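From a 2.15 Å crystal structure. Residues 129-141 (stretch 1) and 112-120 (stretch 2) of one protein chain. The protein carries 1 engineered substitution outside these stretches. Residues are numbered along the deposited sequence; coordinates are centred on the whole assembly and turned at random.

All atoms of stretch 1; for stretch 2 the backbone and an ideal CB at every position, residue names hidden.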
# COMPACT_ATOMS: atom_id res chain seq x y z
N HIS A 129 -0.84 -2.07 -7.93
CA HIS A 129 -2.12 -2.77 -7.94
C HIS A 129 -2.27 -3.50 -6.61
O HIS A 129 -1.39 -4.25 -6.20
CB HIS A 129 -2.22 -3.76 -9.10
CG HIS A 129 -3.61 -4.23 -9.37
ND1 HIS A 129 -4.34 -3.81 -10.47
CD2 HIS A 129 -4.42 -5.06 -8.67
CE1 HIS A 129 -5.53 -4.38 -10.44
NE2 HIS A 129 -5.61 -5.14 -9.36
N VAL A 130 -3.40 -3.26 -5.94
CA VAL A 130 -3.61 -3.76 -4.59
C VAL A 130 -4.67 -4.85 -4.53
O VAL A 130 -5.69 -4.78 -5.21
CB VAL A 130 -4.02 -2.63 -3.63
CG1 VAL A 130 -4.14 -3.15 -2.20
CG2 VAL A 130 -3.02 -1.48 -3.69
N ARG A 131 -4.40 -5.86 -3.70
CA ARG A 131 -5.37 -6.89 -3.37
C ARG A 131 -5.44 -6.95 -1.85
O ARG A 131 -4.41 -7.05 -1.18
CB ARG A 131 -4.97 -8.24 -3.98
CG ARG A 131 -5.56 -9.49 -3.31
CD ARG A 131 -7.01 -9.75 -3.70
NE ARG A 131 -7.50 -11.00 -3.13
CZ ARG A 131 -8.68 -11.55 -3.40
NH1 ARG A 131 -9.52 -10.96 -4.24
NH2 ARG A 131 -9.03 -12.70 -2.82
N ALA A 132 -6.65 -6.88 -1.31
CA ALA A 132 -6.85 -6.86 0.13
C ALA A 132 -7.71 -8.04 0.57
O ALA A 132 -8.61 -8.47 -0.15
CB ALA A 132 -7.50 -5.55 0.55
N VAL A 133 -7.41 -8.57 1.75
CA VAL A 133 -8.13 -9.70 2.30
C VAL A 133 -8.27 -9.56 3.81
O VAL A 133 -7.28 -9.49 4.53
CB VAL A 133 -7.41 -11.03 1.99
CG1 VAL A 133 -8.10 -12.20 2.69
CG2 VAL A 133 -7.37 -11.26 0.49
N GLU A 134 -9.51 -9.52 4.28
CA GLU A 134 -9.75 -9.37 5.71
C GLU A 134 -9.40 -10.66 6.45
O GLU A 134 -9.26 -11.72 5.85
CB GLU A 134 -11.21 -8.99 5.99
CG GLU A 134 -11.50 -7.49 5.94
CD GLU A 134 -10.64 -6.69 6.89
OE1 GLU A 134 -9.57 -6.22 6.47
OE2 GLU A 134 -11.05 -6.51 8.06
N ASP A 135 -9.27 -10.53 7.76
CA ASP A 135 -8.88 -11.63 8.63
C ASP A 135 -9.42 -11.38 10.03
O ASP A 135 -8.70 -10.89 10.90
CB ASP A 135 -7.35 -11.78 8.65
CG ASP A 135 -6.87 -12.80 9.66
OD1 ASP A 135 -7.62 -13.76 9.95
OD2 ASP A 135 -5.75 -12.64 10.18
N VAL A 136 -10.70 -11.68 10.24
CA VAL A 136 -11.32 -11.48 11.55
C VAL A 136 -11.16 -12.74 12.41
O VAL A 136 -11.07 -13.84 11.88
CB VAL A 136 -12.81 -11.13 11.43
CG1 VAL A 136 -13.62 -12.38 11.07
CG2 VAL A 136 -13.32 -10.49 12.72
N ALA A 137 -11.16 -12.56 13.73
CA ALA A 137 -10.85 -13.64 14.66
C ALA A 137 -9.47 -14.20 14.31
O ALA A 137 -8.45 -13.59 14.68
CB ALA A 137 -11.92 -14.74 14.63
N ARG A 138 -9.41 -15.34 13.62
CA ARG A 138 -8.12 -15.87 13.17
C ARG A 138 -8.07 -16.60 11.81
O ARG A 138 -6.98 -16.96 11.36
CB ARG A 138 -7.56 -16.82 14.23
CG ARG A 138 -6.45 -16.21 15.09
CD ARG A 138 -5.13 -17.02 15.06
NE ARG A 138 -3.94 -16.45 14.37
CZ ARG A 138 -3.91 -15.76 13.22
NH1 ARG A 138 -2.74 -15.33 12.72
NH2 ARG A 138 -5.01 -15.49 12.54
N LEU A 139 -9.21 -16.84 11.16
CA LEU A 139 -9.20 -17.40 9.80
C LEU A 139 -9.44 -16.30 8.76
O LEU A 139 -10.38 -15.52 8.88
CB LEU A 139 -10.25 -18.50 9.61
CG LEU A 139 -10.17 -19.20 8.25
CD1 LEU A 139 -8.82 -19.88 8.06
CD2 LEU A 139 -11.30 -20.21 8.08
N LYS A 140 -8.59 -16.26 7.73
CA LYS A 140 -8.66 -15.23 6.71
C LYS A 140 -9.82 -15.51 5.75
O LYS A 140 -10.00 -16.64 5.30
CB LYS A 140 -7.34 -15.13 5.95
CG LYS A 140 -7.36 -15.65 4.51
CD LYS A 140 -6.05 -15.30 3.81
CE LYS A 140 -6.01 -15.80 2.37
NZ LYS A 140 -4.91 -15.19 1.57
N ILE A 141 -10.59 -14.47 5.44
CA ILE A 141 -11.79 -14.59 4.62
C ILE A 141 -11.67 -13.62 3.44
O ILE A 141 -11.66 -12.41 3.64
CB ILE A 141 -13.06 -14.31 5.46
CG1 ILE A 141 -13.14 -15.25 6.67
CG2 ILE A 141 -14.32 -14.45 4.63
CD1 ILE A 141 -13.35 -14.54 8.00
N UNK A 112 -7.87 -5.80 17.96
CA UNK A 112 -6.79 -6.69 17.54
C UNK A 112 -7.32 -7.89 16.77
O UNK A 112 -6.60 -8.51 15.99
CB UNK A 112 -5.99 -7.16 18.76
N UNK A 113 -8.59 -8.22 17.01
CA UNK A 113 -9.23 -9.36 16.35
C UNK A 113 -9.29 -9.18 14.84
O UNK A 113 -9.21 -10.14 14.08
CB UNK A 113 -10.64 -9.57 16.90
N UNK A 114 -9.44 -7.92 14.42
CA UNK A 114 -9.62 -7.60 13.02
C UNK A 114 -8.31 -7.14 12.41
O UNK A 114 -7.69 -6.17 12.86
CB UNK A 114 -10.70 -6.53 12.85
N UNK A 115 -7.90 -7.83 11.35
CA UNK A 115 -6.64 -7.59 10.69
C UNK A 115 -6.88 -7.54 9.19
O UNK A 115 -8.01 -7.74 8.74
CB UNK A 115 -5.61 -8.66 11.05
N UNK A 116 -5.84 -7.27 8.41
CA UNK A 116 -6.00 -7.14 6.96
C UNK A 116 -4.70 -7.45 6.22
O UNK A 116 -3.66 -6.85 6.49
CB UNK A 116 -6.48 -5.73 6.61
N UNK A 117 -4.78 -8.38 5.28
CA UNK A 117 -3.64 -8.74 4.44
C UNK A 117 -3.66 -7.96 3.13
O UNK A 117 -4.72 -7.80 2.52
CB UNK A 117 -3.64 -10.24 4.16
N UNK A 118 -2.49 -7.50 2.71
CA UNK A 118 -2.37 -6.67 1.52
C UNK A 118 -1.35 -7.27 0.56
O UNK A 118 -0.36 -7.86 0.97
CB UNK A 118 -1.97 -5.24 1.90
N UNK A 119 -1.62 -7.11 -0.74
CA UNK A 119 -0.72 -7.58 -1.78
C UNK A 119 -0.44 -6.46 -2.77
O UNK A 119 -1.01 -6.42 -3.86
CB UNK A 119 -1.31 -8.80 -2.50
N UNK A 120 0.45 -5.55 -2.38
CA UNK A 120 0.79 -4.40 -3.20
C UNK A 120 1.80 -4.75 -4.29
O UNK A 120 2.98 -4.96 -4.01
CB UNK A 120 1.34 -3.28 -2.32

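Position 112 lies beyond the reach of stretch 1: its ideal CB has no atom of that stretch within 5.5 Å. Almost any residue would do. It is Ser112, and it makes no contact here.

At position 113 the CB points sideways, 4.4 Å from the N of Ala137. Small or polar residues would suit, though larger ones are not excluded. The residue is Ser113. Its backbone matters more than its hydroxyl: Ser113 O lies 3.6 Å from the CA of Val136 in a CA-H...O contact.

Position 114 has its CB 4.8 Å from both Val136 CG2 and Glu134 OE2. An apolar side chain could meet the valine; a polar one could meet the carboxylate. It is Ile114. Its CG1 packs 3.7 Å from Val136 CG2.

Position 115 is paired with Asp135, and both CBs lie on the same face of the sheet. The aspartate carboxylate invites a base, Lys or Arg, but Arg138 also ends nearby and adds positive charge. The residue is Arg115. Its NE forms a long salt bridge with Asp135 OD2, 3.6 Å, which approaches the guanidinium at its edge. Arg115 NH1 is 2.9 Å from Arg138 NH1, a close pair of like charges. The backbone N donates to Asp135 O at 3.2 Å; the return bond, Asp135 N to Arg115 O at 3.2 Å, is weak.

At position 116 the ideal CB is a tight 3.1 Å from Glu134 OE1, on the face shared with Glu134. Lys or Arg would answer the charge; a small polar residue could also fit. It is Arg116. Its NE donates to Glu134 OE1 in a very short salt bridge, 2.3 Å.

Position 117 returns to the face of Val133 and Asp135. A long side chain could cover the valine, and a basic one could reach the carboxylate. It is Arg117. Its NH2 forms a salt bridge with Asp135 OD2, 3.1 Å. Its backbone N donates to Val133 O at 2.8 Å, and Val133 N donates to its O at 2.9 Å.

Position 118 faces Ala132 and Val130, so an apolar residue such as Leu, Ile or Val suits. Leu118 places CD1 3.8 Å from Ala132 CB and CG 4.0 Å from Val130 CG1.

At 119 the CB points sideways beside Arg131, and many residues fit. Glu119 carries its carboxylate off from stretch 1; its N donates to Arg131 O at 2.8 Å.

Position 120 points sideways near Val130 CG2; an apolar residue such as Val, Ile or Leu would suit. Val120 lies beside Val130 at the end of the pairing.

Stretch 2 (112-120) SSIRRRLEV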
# COMPACT_ATOMS: atom_id res chain seq x y z
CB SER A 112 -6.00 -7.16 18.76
OG SER A 112 -6.82 -7.91 19.64
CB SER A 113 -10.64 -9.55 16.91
OG SER A 113 -10.66 -9.39 18.31
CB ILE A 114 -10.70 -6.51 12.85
CG1 ILE A 114 -12.05 -7.04 13.35
CG2 ILE A 114 -10.79 -6.07 11.39
CD1 ILE A 114 -13.04 -5.96 13.68
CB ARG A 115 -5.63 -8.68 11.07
CG ARG A 115 -5.48 -8.84 12.57
CD ARG A 115 -4.09 -9.31 12.97
NE ARG A 115 -3.78 -10.63 12.44
CZ ARG A 115 -2.66 -11.30 12.70
NH1 ARG A 115 -2.47 -12.50 12.17
NH2 ARG A 115 -1.74 -10.77 13.49
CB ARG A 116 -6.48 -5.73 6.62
CG ARG A 116 -6.79 -5.51 5.15
CD ARG A 116 -7.51 -4.19 4.93
NE ARG A 116 -8.89 -4.24 5.41
CZ ARG A 116 -9.66 -3.18 5.59
NH1 ARG A 116 -9.20 -1.96 5.33
NH2 ARG A 116 -10.90 -3.33 6.03
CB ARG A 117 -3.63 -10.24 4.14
CG ARG A 117 -3.42 -11.08 5.37
CD ARG A 117 -3.18 -12.54 5.04
NE ARG A 117 -2.52 -13.25 6.14
CZ ARG A 117 -3.13 -13.62 7.26
NH1 ARG A 117 -2.44 -14.25 8.20
NH2 ARG A 117 -4.41 -13.36 7.45
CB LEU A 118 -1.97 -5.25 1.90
CG LEU A 118 -2.89 -4.12 1.42
CD1 LEU A 118 -4.26 -4.24 2.06
CD2 LEU A 118 -2.27 -2.76 1.72
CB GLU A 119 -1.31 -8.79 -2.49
CG GLU A 119 -1.54 -9.99 -1.59
CD GLU A 119 -0.24 -10.62 -1.10
OE1 GLU A 119 0.83 -10.32 -1.67
OE2 GLU A 119 -0.29 -11.42 -0.14
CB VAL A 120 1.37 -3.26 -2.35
CG1 VAL A 120 1.61 -2.03 -3.21
CG2 VAL A 120 0.44 -2.94 -1.19
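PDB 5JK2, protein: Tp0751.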